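Local coordinates for phosphonomutase (Burkholderia cenocepacia J2315, PDB 4MG4), which is of unassigned function but belongs to a mutase family built on the TIM-barrel fold of eight parallel strands, at residues G10-G15 / A151-F156; V77-V82 / I112-I117; L28-V33 / A49-S54; S20-G25 / V236-H241. All blocks are in the same frame, centred on the assembly; numbering follows the deposited sequence.

Contact 1. Residues G10-G15 / A151-F156; sequences GNNEKG and AGVDYF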
loop_
_atom_site.group_PDB
_atom_site.type_symbol
_atom_site.label_atom_id
_atom_site.label_comp_id
_atom_site.label_asym_id
_atom_site.label_seq_id
_atom_site.Cartn_x
_atom_site.Cartn_y
_atom_site.Cartn_z
ATOM N N GLY A 10 15.789 0.039 22.250
ATOM C CA GLY A 10 14.745 -0.985 22.561
ATOM C C GLY A 10 13.402 -0.305 22.631
ATOM O O GLY A 10 13.301 0.900 22.429
ATOM N N ASN A 11 12.372 -1.067 22.945
ATOM C CA ASN A 11 11.037 -0.523 22.851
ATOM C C ASN A 11 10.753 0.451 23.973
ATOM O O ASN A 11 10.054 1.425 23.773
ATOM C CB ASN A 11 10.019 -1.637 22.741
ATOM C CG ASN A 11 10.177 -2.400 21.433
ATOM O OD1 ASN A 11 10.768 -1.882 20.473
ATOM N ND2 ASN A 11 9.715 -3.636 21.398
ATOM N N ASN A 12 11.337 0.258 25.149
ATOM C CA ASN A 12 11.091 1.285 26.179
ATOM C C ASN A 12 11.660 2.659 25.886
ATOM O O ASN A 12 11.024 3.656 26.217
ATOM C CB ASN A 12 11.476 0.812 27.566
ATOM C CG ASN A 12 10.414 -0.087 28.125
ATOM O OD1 ASN A 12 9.290 -0.098 27.597
ATOM N ND2 ASN A 12 10.759 -0.904 29.112
ATOM N N GLU A 13 12.854 2.686 25.294
ATOM C CA GLU A 13 13.440 3.938 24.830
ATOM C C GLU A 13 12.566 4.558 23.736
ATOM O O GLU A 13 12.340 5.772 23.782
ATOM C CB GLU A 13 14.866 3.725 24.329
ATOM C CG GLU A 13 15.615 5.012 24.040
ATOM C CD GLU A 13 17.133 4.823 23.874
ATOM O OE1 GLU A 13 17.809 5.824 23.570
ATOM O OE2 GLU A 13 17.653 3.691 24.035
ATOM N N LYS A 14 12.071 3.757 22.784
ATOM C CA LYS A 14 11.180 4.296 21.720
ATOM C C LYS A 14 9.892 4.859 22.356
ATOM O O LYS A 14 9.384 5.911 21.927
ATOM C CB LYS A 14 10.803 3.249 20.663
ATOM C CG LYS A 14 11.914 2.860 19.660
ATOM C CD LYS A 14 11.387 1.758 18.745
ATOM C CE LYS A 14 12.426 1.093 17.863
ATOM N NZ LYS A 14 11.678 -0.006 17.173
ATOM N N GLY A 15 9.372 4.126 23.325
ATOM C CA GLY A 15 8.198 4.551 24.091
ATOM C C GLY A 15 8.444 5.871 24.829
ATOM O O GLY A 15 7.554 6.775 24.862
ATOM N N ALA A 151 3.384 -5.952 30.886
ATOM C CA ALA A 151 4.471 -6.088 29.934
ATOM C C ALA A 151 5.760 -5.319 30.330
ATOM O O ALA A 151 6.815 -5.534 29.733
ATOM C CB ALA A 151 4.003 -5.661 28.544
ATOM N N GLY A 152 5.660 -4.414 31.283
ATOM C CA GLY A 152 6.799 -3.637 31.754
ATOM C C GLY A 152 7.259 -2.651 30.713
ATOM O O GLY A 152 8.437 -2.311 30.653
ATOM N N VAL A 153 6.339 -2.192 29.863
ATOM C CA VAL A 153 6.742 -1.298 28.801
ATOM C C VAL A 153 6.209 0.131 29.004
ATOM O O VAL A 153 5.153 0.317 29.616
ATOM C CB VAL A 153 6.286 -1.794 27.416
ATOM C CG1 VAL A 153 7.038 -3.058 26.996
ATOM C CG2 VAL A 153 4.797 -2.006 27.346
ATOM N N ASP A 154 6.935 1.087 28.439
ATOM C CA ASP A 154 6.539 2.530 28.395
ATOM C C ASP A 154 5.662 2.672 27.142
ATOM O O ASP A 154 6.150 2.629 26.002
ATOM C CB ASP A 154 7.791 3.372 28.299
ATOM C CG ASP A 154 7.564 4.838 28.535
ATOM O OD1 ASP A 154 6.420 5.287 28.463
ATOM O OD2 ASP A 154 8.588 5.542 28.789
ATOM N N TYR A 155 4.356 2.757 27.370
ATOM C CA TYR A 155 3.357 2.599 26.296
ATOM C C TYR A 155 2.288 3.654 26.436
ATOM O O TYR A 155 1.740 3.854 27.533
ATOM C CB TYR A 155 2.703 1.233 26.406
ATOM C CG TYR A 155 1.729 0.839 25.305
ATOM C CD1 TYR A 155 2.148 0.176 24.168
ATOM C CD2 TYR A 155 0.382 1.106 25.409
ATOM C CE1 TYR A 155 1.223 -0.233 23.181
ATOM C CE2 TYR A 155 -0.540 0.674 24.462
ATOM C CZ TYR A 155 -0.110 0.013 23.331
ATOM O OH TYR A 155 -0.986 -0.435 22.354
ATOM N N PHE A 156 2.027 4.351 25.342
ATOM C CA PHE A 156 1.163 5.538 25.357
ATOM C C PHE A 156 -0.244 5.168 24.850
ATOM O O PHE A 156 -0.469 4.893 23.638
ATOM C CB PHE A 156 1.815 6.627 24.528
ATOM C CG PHE A 156 1.222 7.996 24.708
ATOM C CD1 PHE A 156 -0.005 8.331 24.113
ATOM C CD2 PHE A 156 1.889 8.950 25.427
ATOM C CE1 PHE A 156 -0.567 9.597 24.283
ATOM C CE2 PHE A 156 1.309 10.222 25.602
ATOM C CZ PHE A 156 0.096 10.528 25.046
HETATM O O HOH W 1 7.425 0.554 24.934
HETATM O O HOH W 2 10.941 4.352 29.495
#
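Asp-154 N donates to Asn-12 OD1 at 2.8 Å, the shorter of two bonds that tie the Asn-12 side chain to the 151-156 loop. The N-H comes from above the plane of the amide C=O, about 49° out of it. The second bond runs the other way, from Asn-12 ND2 to Gly-152 O at 3.1 Å, and lies in the plane of the Gly-152 carbonyl. One flat amide thus bonds to backbone atoms on both sides of Val-153, which fixes its rotation. Val-153 CA sits between the two bonds, 3.1 Å from Asn-12 OD1. A turn further along helix 11-20 the backbones come close, with Gly-15 CA making a C-H...O contact to Asp-154 O at 3.4 Å. Asp-154 CG is anti to its backbone N (chi1 -168°). The carboxylate beyond it lies beside Gly-15. OD1 forms a salt bridge with Arg-19 of the same helix, and OD2 accepts from a water at 2.7 Å. That water also reaches Asn-12 O, but weakly. Gly-152, at positive phi, closes helix 134-150 with a Schellman motif, so the loop is a helix end leading into strand 156-160. The arrangement docks an N-terminal helix onto the N-terminal end of a TIM barrel, where loops run from outer helices into strands.

Contact 2. Residues V77-V82 / I112-I117; sequences VLERIV and IRAGAI
This is an apolar packing contact between neighbouring helices on the outside of the barrel. Helix 71-84 meets the end of helix 101-113 and the turn after it, and no hydrogen bond crosses between 77-82 and 112-117. Ala-114 is central. Its CB sits between two side chains, 3.6 Å from Leu-78 CD2 and 3.7 Å from Glu-79 CG. Leu-78 CG is anti to its backbone N (chi1 178°), and the CD2 branch beyond it does the touching. The same methyl also meets Ala-116 CB at 4.0 Å, so one leucine branch bridges two alanines of the turn. Glu-79 contributes its aliphatic part. Its chain is extended beyond CG, and OE2 passes alongside Ala-114 CA at 4.0 Å without a polar bond there. One turn along the helix, Val-82 packs on backbone instead of side chains. Val-82 CG2 lies 3.7 Å from Ala-114 O and 3.8 Å from Gly-115 O, and its other methyl, CG1, faces the same pair of oxygens. The backbone takes this course because Gly-115 leaves the helix at positive phi (102°), in a Schellman motif whose Gly-115 N bonds back to Ile-112 O at 3.0 Å. Beneath the contact lies strand 89-92: Leu-78 touches Val-89 and Val-91, and Ala-116 also rests on Val-91. Two successive outer helices meeting over the strand that links them, with small residues at the join, fit the helical layer of a TIM barrel.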
loop_
_atom_site.group_PDB
_atom_site.type_symbol
_atom_site.label_atom_id
_atom_site.label_comp_id
_atom_site.label_asym_id
_atom_site.label_seq_id
_atom_site.Cartn_x
_atom_site.Cartn_y
_atom_site.Cartn_z
ATOM N N VAL A 77 0.497 -6.453 9.547
ATOM C CA VAL A 77 0.809 -5.172 8.920
ATOM C C VAL A 77 1.654 -4.316 9.852
ATOM O O VAL A 77 2.682 -3.756 9.458
ATOM C CB VAL A 77 -0.483 -4.438 8.518
ATOM C CG1 VAL A 77 -0.143 -3.013 8.078
ATOM C CG2 VAL A 77 -1.177 -5.194 7.391
ATOM N N LEU A 78 1.204 -4.206 11.103
ATOM C CA LEU A 78 1.955 -3.512 12.140
ATOM C C LEU A 78 3.384 -3.978 12.282
ATOM O O LEU A 78 4.277 -3.178 12.343
ATOM C CB LEU A 78 1.232 -3.618 13.487
ATOM C CG LEU A 78 1.908 -2.975 14.686
ATOM C CD1 LEU A 78 2.087 -1.484 14.426
ATOM C CD2 LEU A 78 1.094 -3.199 15.957
ATOM N N GLU A 79 3.616 -5.278 12.346
ATOM C CA GLU A 79 4.991 -5.794 12.470
ATOM C C GLU A 79 5.841 -5.356 11.298
ATOM O O GLU A 79 6.997 -5.018 11.500
ATOM C CB GLU A 79 5.011 -7.336 12.615
ATOM C CG GLU A 79 4.374 -7.836 13.880
ATOM C CD GLU A 79 4.412 -9.362 14.037
ATOM O OE1 GLU A 79 4.847 -10.105 13.111
ATOM O OE2 GLU A 79 3.889 -9.806 15.054
ATOM N N ARG A 80 5.300 -5.416 10.075
ATOM C CA ARG A 80 6.097 -5.006 8.893
ATOM C C ARG A 80 6.444 -3.534 8.952
ATOM O O ARG A 80 7.560 -3.126 8.590
ATOM C CB ARG A 80 5.386 -5.326 7.584
ATOM C CG ARG A 80 5.256 -6.804 7.323
ATOM C CD ARG A 80 4.678 -7.042 5.931
ATOM N NE ARG A 80 4.321 -8.458 5.793
ATOM C CZ ARG A 80 5.231 -9.426 5.700
ATOM N NH1 ARG A 80 6.536 -9.143 5.742
ATOM N NH2 ARG A 80 4.841 -10.697 5.582
ATOM N N ILE A 81 5.492 -2.724 9.433
ATOM C CA ILE A 81 5.724 -1.301 9.636
ATOM C C ILE A 81 6.788 -1.057 10.698
ATOM O O ILE A 81 7.728 -0.274 10.472
ATOM C CB ILE A 81 4.415 -0.554 9.987
ATOM C CG1 ILE A 81 3.511 -0.489 8.750
ATOM C CG2 ILE A 81 4.702 0.848 10.531
ATOM C CD1 ILE A 81 2.064 -0.092 8.989
ATOM N N VAL A 82 6.684 -1.749 11.818
ATOM C CA VAL A 82 7.614 -1.577 12.910
ATOM C C VAL A 82 9.028 -1.912 12.482
ATOM O O VAL A 82 9.949 -1.186 12.801
ATOM C CB VAL A 82 7.189 -2.402 14.147
ATOM C CG1 VAL A 82 8.334 -2.511 15.164
ATOM C CG2 VAL A 82 5.968 -1.762 14.790
ATOM N N ILE A 112 1.867 -4.763 21.632
ATOM C CA ILE A 112 3.167 -4.609 22.271
ATOM C C ILE A 112 4.128 -5.680 21.742
ATOM O O ILE A 112 5.289 -5.386 21.388
ATOM C CB ILE A 112 3.016 -4.671 23.810
ATOM C CG1 ILE A 112 2.332 -3.363 24.300
ATOM C CG2 ILE A 112 4.357 -4.811 24.452
ATOM C CD1 ILE A 112 1.811 -3.392 25.702
ATOM N N ARG A 113 3.614 -6.913 21.665
ATOM C CA ARG A 113 4.370 -8.038 21.080
ATOM C C ARG A 113 4.772 -7.755 19.621
ATOM O O ARG A 113 5.898 -8.125 19.203
ATOM C CB ARG A 113 3.586 -9.347 21.201
ATOM C CG ARG A 113 3.453 -9.710 22.646
ATOM C CD ARG A 113 2.397 -10.770 22.843
ATOM N NE ARG A 113 2.150 -11.016 24.247
ATOM C CZ ARG A 113 0.980 -11.216 24.819
ATOM N NH1 ARG A 113 -0.163 -11.301 24.146
ATOM N NH2 ARG A 113 0.968 -11.376 26.147
ATOM N N ALA A 114 3.906 -7.054 18.883
ATOM C CA ALA A 114 4.146 -6.620 17.500
ATOM C C ALA A 114 5.126 -5.433 17.379
ATOM O O ALA A 114 5.626 -5.169 16.302
ATOM C CB ALA A 114 2.807 -6.293 16.834
ATOM N N GLY A 115 5.433 -4.775 18.493
ATOM C CA GLY A 115 6.451 -3.760 18.609
ATOM C C GLY A 115 5.950 -2.329 18.622
ATOM O O GLY A 115 6.777 -1.384 18.534
ATOM N N ALA A 116 4.628 -2.165 18.696
ATOM C CA ALA A 116 4.072 -0.807 18.914
ATOM C C ALA A 116 4.411 -0.295 20.298
ATOM O O ALA A 116 4.466 -1.084 21.255
ATOM C CB ALA A 116 2.573 -0.761 18.731
ATOM N N ILE A 117 4.545 1.043 20.440
ATOM C CA ILE A 117 4.793 1.673 21.747
ATOM C C ILE A 117 3.651 2.590 22.202
ATOM O O ILE A 117 3.768 3.320 23.175
ATOM C CB ILE A 117 6.173 2.381 21.763
ATOM C CG1 ILE A 117 6.370 3.337 20.594
ATOM C CG2 ILE A 117 7.237 1.297 21.693
ATOM C CD1 ILE A 117 5.355 4.449 20.479
#

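Contact 3. Residues L28-V33 / A49-S54; sequences LALFNV and ALATGS
The amide of Asn-32 has Gly-53 over one face, with Gly-53 N above CG and Gly-53 CA 3.6 Å from ND2. Ahead of the amide oxygen and close to the amide plane is Ala-51 CB, 3.3 Å from Asn-32 OD1. With CG anti to the carbonyl carbon (chi1 -70°), the Asn-32 amide comes to lie against Gly-53. The ring of Phe-31 is turned to other partners, stacking with His-241 and packing on Gly-260 of the second subunit. The backbones pair in parallel as the first two strands of the barrel, joined through helix 36-44 in a beta-alpha-beta unit. Val-33 N donates to Ala-51 O at 2.8 Å, a nearly straight bond (166° at the hydrogen). Asn-32 CA adds a C-H...O contact to that oxygen at 3.2 Å. Nearer the start of the strands a water takes the place of a direct bond. It accepts from Phe-31 N at 2.9 Å and donates to Ala-49 O at 2.7 Å. Leu-30 fills the side next to it, with CD2 on Ala-49 CB at 3.8 Å and CD1 touching Ala-51 CB. Val-33 O meets Thr-52 CA through another C-H...O contact, but has no conventional partner; nor do the buried Ala-51 N and Gly-53 N. One direct backbone hydrogen bond and one water bridge carry the conventional polar pairing here, so these strands rest on few such bonds, supplemented by C-H...O contacts and apolar packing.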
loop_
_atom_site.group_PDB
_atom_site.type_symbol
_atom_site.label_atom_id
_atom_site.label_comp_id
_atom_site.label_asym_id
_atom_site.label_seq_id
_atom_site.Cartn_x
_atom_site.Cartn_y
_atom_site.Cartn_z
ATOM N N LEU A 28 3.372 17.177 18.565
ATOM C CA LEU A 28 3.734 16.108 17.735
ATOM C C LEU A 28 2.798 16.035 16.547
ATOM O O LEU A 28 1.608 15.816 16.698
ATOM C CB LEU A 28 3.616 14.831 18.573
ATOM C CG LEU A 28 3.862 13.517 17.824
ATOM C CD1 LEU A 28 5.249 13.529 17.188
ATOM C CD2 LEU A 28 3.720 12.324 18.724
ATOM N N ALA A 29 3.355 16.056 15.335
ATOM C CA ALA A 29 2.547 15.892 14.136
ATOM C C ALA A 29 2.804 14.497 13.545
ATOM O O ALA A 29 3.963 14.098 13.291
ATOM C CB ALA A 29 2.899 16.956 13.136
ATOM N N LEU A 30 1.735 13.779 13.322
ATOM C CA LEU A 30 1.807 12.369 12.853
ATOM C C LEU A 30 1.097 12.234 11.551
ATOM O O LEU A 30 0.023 12.772 11.373
ATOM C CB LEU A 30 1.142 11.368 13.839
ATOM C CG LEU A 30 1.897 11.227 15.165
ATOM C CD1 LEU A 30 1.111 10.341 16.136
ATOM C CD2 LEU A 30 3.314 10.732 14.947
ATOM N N PHE A 31 1.678 11.415 10.658
ATOM C CA PHE A 31 1.069 11.040 9.388
ATOM C C PHE A 31 0.900 9.526 9.439
ATOM O O PHE A 31 1.802 8.784 9.961
ATOM C CB PHE A 31 1.965 11.461 8.203
ATOM C CG PHE A 31 2.248 12.898 8.212
ATOM C CD1 PHE A 31 1.346 13.761 7.690
ATOM C CD2 PHE A 31 3.344 13.387 8.917
ATOM C CE1 PHE A 31 1.557 15.115 7.729
ATOM C CE2 PHE A 31 3.568 14.743 8.968
ATOM C CZ PHE A 31 2.658 15.600 8.404
ATOM N N ASN A 32 -0.306 9.089 9.074
ATOM C CA ASN A 32 -0.644 7.690 9.172
ATOM C C ASN A 32 -0.090 6.935 7.961
ATOM O O ASN A 32 -0.331 7.352 6.827
ATOM C CB ASN A 32 -2.152 7.479 9.219
ATOM C CG ASN A 32 -2.768 7.944 10.493
ATOM O OD1 ASN A 32 -2.061 8.103 11.508
ATOM N ND2 ASN A 32 -4.069 8.203 10.463
ATOM N N VAL A 33 0.680 5.896 8.235
ATOM C CA VAL A 33 1.246 5.001 7.220
ATOM C C VAL A 33 0.450 3.691 7.282
ATOM O O VAL A 33 -0.266 3.415 8.236
ATOM C CB VAL A 33 2.760 4.803 7.349
ATOM C CG1 VAL A 33 3.479 6.143 7.186
ATOM C CG2 VAL A 33 3.122 4.163 8.707
ATOM N N ALA A 49 8.093 10.215 14.489
ATOM C CA ALA A 49 7.405 9.018 14.901
ATOM C C ALA A 49 6.451 8.659 13.776
ATOM O O ALA A 49 6.147 9.519 12.944
ATOM C CB ALA A 49 6.635 9.291 16.163
ATOM N N LEU A 50 5.955 7.428 13.779
ATOM C CA LEU A 50 4.930 6.962 12.838
ATOM C C LEU A 50 3.649 6.508 13.559
ATOM O O LEU A 50 3.710 5.967 14.680
ATOM C CB LEU A 50 5.420 5.759 12.047
ATOM C CG LEU A 50 6.751 6.032 11.274
ATOM C CD1 LEU A 50 7.156 4.723 10.646
ATOM C CD2 LEU A 50 6.681 7.176 10.277
ATOM N N ALA A 51 2.522 6.676 12.866
ATOM C CA ALA A 51 1.269 6.152 13.321
ATOM C C ALA A 51 0.683 5.272 12.237
ATOM O O ALA A 51 0.887 5.547 11.042
ATOM C CB ALA A 51 0.291 7.274 13.619
ATOM N N THR A 52 -0.079 4.256 12.605
ATOM C CA THR A 52 -0.951 3.658 11.632
ATOM C C THR A 52 -2.319 4.276 11.769
ATOM O O THR A 52 -2.726 4.731 12.877
ATOM C CB THR A 52 -1.015 2.162 11.780
ATOM O OG1 THR A 52 -1.766 1.842 12.966
ATOM C CG2 THR A 52 0.376 1.579 11.913
ATOM N N GLY A 53 -3.075 4.231 10.681
ATOM C CA GLY A 53 -4.458 4.647 10.729
ATOM C C GLY A 53 -5.296 3.462 10.263
ATOM O O GLY A 53 -5.023 2.866 9.228
ATOM N N SER A 54 -6.366 3.196 10.966
ATOM C CA SER A 54 -7.172 2.026 10.661
ATOM C C SER A 54 -7.808 2.159 9.286
ATOM O O SER A 54 -7.877 1.147 8.560
ATOM C CB SER A 54 -8.202 1.734 11.728
ATOM O OG SER A 54 -9.291 2.642 11.739
HETATM O O HOH W 3 4.458 10.706 11.169
#

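Contact 4. Residues S20-G25 / V236-H241; sequences SLHRAG and VARISH
Arg-238 NH1 donates to His-22 NE2 at 2.9 Å, and Gly-25 N donates to Val-236 O at 3.0 Å. These bonds clip the loop before strand 28-33 onto the entrance of strand 238-240, where the first and last strands of the TIM barrel close the circle. Arg-238 NH1 lies in the plane of the imidazole, while the ring and guanidinium planes are 60° apart. The bond is somewhat bent, with 145° at the hydrogen. The two side chains run side by side and point the same way. Arg-238 is extended from CG to NE, and its CD also packs 3.4 Å from His-22 NE2. At the other ring nitrogen, His-22 ND1 bonds to Phe-18 O, and the ring stacks with Phe-156, so its rotation is held from several sides. The Gly-25 bond is straighter, at 162°. Between the two bonds the backbones run close: Ala-24 and Ala-237 have their CA atoms 4.0 Å apart. Ala-237 CB touches Ala-24 N at 3.7 Å, and Ala-237 CA points a C-H at Arg-23 O, 3.6 Å away.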
loop_
_atom_site.group_PDB
_atom_site.type_symbol
_atom_site.label_atom_id
_atom_site.label_comp_id
_atom_site.label_asym_id
_atom_site.label_seq_id
_atom_site.Cartn_x
_atom_site.Cartn_y
_atom_site.Cartn_z
ATOM N N SER A 20 7.652 11.756 25.248
ATOM C CA SER A 20 8.311 13.075 25.372
ATOM C C SER A 20 7.934 14.079 24.283
ATOM O O SER A 20 8.068 15.298 24.452
ATOM C CB SER A 20 9.822 12.903 25.457
ATOM O OG SER A 20 10.416 12.753 24.169
ATOM N N LEU A 21 7.469 13.567 23.164
ATOM C CA LEU A 21 7.076 14.416 22.049
ATOM C C LEU A 21 5.691 15.038 22.186
ATOM O O LEU A 21 5.325 15.923 21.391
ATOM C CB LEU A 21 7.182 13.623 20.714
ATOM C CG LEU A 21 8.629 13.293 20.267
ATOM C CD1 LEU A 21 8.560 12.249 19.181
ATOM C CD2 LEU A 21 9.302 14.598 19.848
ATOM N N HIS A 22 4.934 14.589 23.166
ATOM C CA HIS A 22 3.634 15.199 23.448
ATOM C C HIS A 22 3.820 16.420 24.303
ATOM O O HIS A 22 3.925 16.316 25.515
ATOM C CB HIS A 22 2.712 14.195 24.155
ATOM C CG HIS A 22 2.324 13.023 23.293
ATOM N ND1 HIS A 22 3.199 12.000 22.991
ATOM C CD2 HIS A 22 1.135 12.675 22.734
ATOM C CE1 HIS A 22 2.592 11.120 22.222
ATOM N NE2 HIS A 22 1.333 11.480 22.073
ATOM N N ARG A 23 3.890 17.562 23.659
ATOM C CA ARG A 23 4.243 18.830 24.306
ATOM C C ARG A 23 3.209 19.890 23.908
ATOM O O ARG A 23 3.118 20.268 22.762
ATOM C CB ARG A 23 5.662 19.230 23.913
ATOM C CG ARG A 23 6.761 18.351 24.507
ATOM C CD ARG A 23 6.803 18.366 26.058
ATOM N NE ARG A 23 7.898 17.601 26.717
ATOM C CZ ARG A 23 7.782 16.407 27.280
ATOM N NH1 ARG A 23 6.617 15.764 27.252
ATOM N NH2 ARG A 23 8.831 15.827 27.904
ATOM N N ALA A 24 2.398 20.295 24.863
ATOM C CA ALA A 24 1.403 21.348 24.647
ATOM C C ALA A 24 2.118 22.560 24.066
ATOM O O ALA A 24 3.142 23.017 24.643
ATOM C CB ALA A 24 0.703 21.681 25.962
ATOM N N GLY A 25 1.666 23.038 22.917
ATOM C CA GLY A 25 2.269 24.218 22.279
ATOM C C GLY A 25 3.420 23.935 21.338
ATOM O O GLY A 25 3.858 24.795 20.571
ATOM N N VAL A 236 -2.460 22.674 21.914
ATOM C CA VAL A 236 -2.552 21.261 21.507
ATOM C C VAL A 236 -1.170 20.614 21.592
ATOM O O VAL A 236 -0.180 21.296 21.381
ATOM C CB VAL A 236 -3.118 21.231 20.094
ATOM C CG1 VAL A 236 -2.947 19.973 19.364
ATOM C CG2 VAL A 236 -4.588 21.689 20.134
ATOM N N ALA A 237 -1.142 19.339 21.978
ATOM C CA ALA A 237 0.065 18.565 22.110
ATOM C C ALA A 237 0.369 17.582 20.968
ATOM O O ALA A 237 1.491 17.082 20.835
ATOM C CB ALA A 237 0.009 17.816 23.443
ATOM N N ARG A 238 -0.644 17.278 20.171
ATOM C CA ARG A 238 -0.511 16.262 19.147
ATOM C C ARG A 238 -1.506 16.560 18.012
ATOM O O ARG A 238 -2.682 16.904 18.276
ATOM C CB ARG A 238 -0.768 14.906 19.765
ATOM C CG ARG A 238 -0.771 13.712 18.794
ATOM C CD ARG A 238 -0.758 12.417 19.620
ATOM N NE ARG A 238 -1.041 11.224 18.843
ATOM C CZ ARG A 238 -0.940 9.979 19.331
ATOM N NH1 ARG A 238 -0.501 9.758 20.562
ATOM N NH2 ARG A 238 -1.350 8.957 18.566
ATOM N N ILE A 239 -1.066 16.405 16.763
ATOM C CA ILE A 239 -1.877 16.700 15.601
ATOM C C ILE A 239 -1.897 15.470 14.659
ATOM O O ILE A 239 -0.834 14.950 14.316
ATOM C CB ILE A 239 -1.358 17.938 14.847
ATOM C CG1 ILE A 239 -1.558 19.168 15.737
ATOM C CG2 ILE A 239 -2.080 18.079 13.523
ATOM C CD1 ILE A 239 -0.884 20.406 15.248
ATOM N N SER A 240 -3.098 15.046 14.298
ATOM C CA SER A 240 -3.423 13.933 13.420
ATOM C C SER A 240 -4.021 14.416 12.139
ATOM O O SER A 240 -4.562 15.533 12.071
ATOM C CB SER A 240 -4.561 13.052 14.135
ATOM O OG SER A 240 -4.017 12.537 15.195
ATOM N N HIS A 241 -3.886 13.575 11.105
ATOM C CA HIS A 241 -4.433 13.916 9.775
ATOM C C HIS A 241 -5.361 12.843 9.183
ATOM O O HIS A 241 -5.820 12.957 8.002
ATOM C CB HIS A 241 -3.249 14.219 8.810
ATOM C CG HIS A 241 -2.379 15.355 9.249
ATOM N ND1 HIS A 241 -1.249 15.182 10.027
ATOM C CD2 HIS A 241 -2.498 16.695 9.062
ATOM C CE1 HIS A 241 -0.701 16.363 10.282
ATOM N NE2 HIS A 241 -1.429 17.293 9.687
#

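Contacts 3 and 4 meet where strand 28-33 pairs with strand 238-240. Strand 28-33 has 50-52 on one side and 238-240 on the other, with Leu-28 O 2.7 Å from Ile-239 N. Contact 1 joins contact 4 through Phe-156, whose CZ lies 3.3 Å from His-22 CD2, and joins contact 2 through Phe-156 N and Ile-117 O, 3.0 Å apart. Contact 2 reaches contact 3 where Ile-81 CD1 packs on Thr-52 CG2 at 3.8 Å. Contacts 2 and 4 are the most distant, with centres about 22 Å apart. In TIM barrels the active site usually lies at the C-terminal ends of the strands, the side approached by the 53-54 end of contact 3.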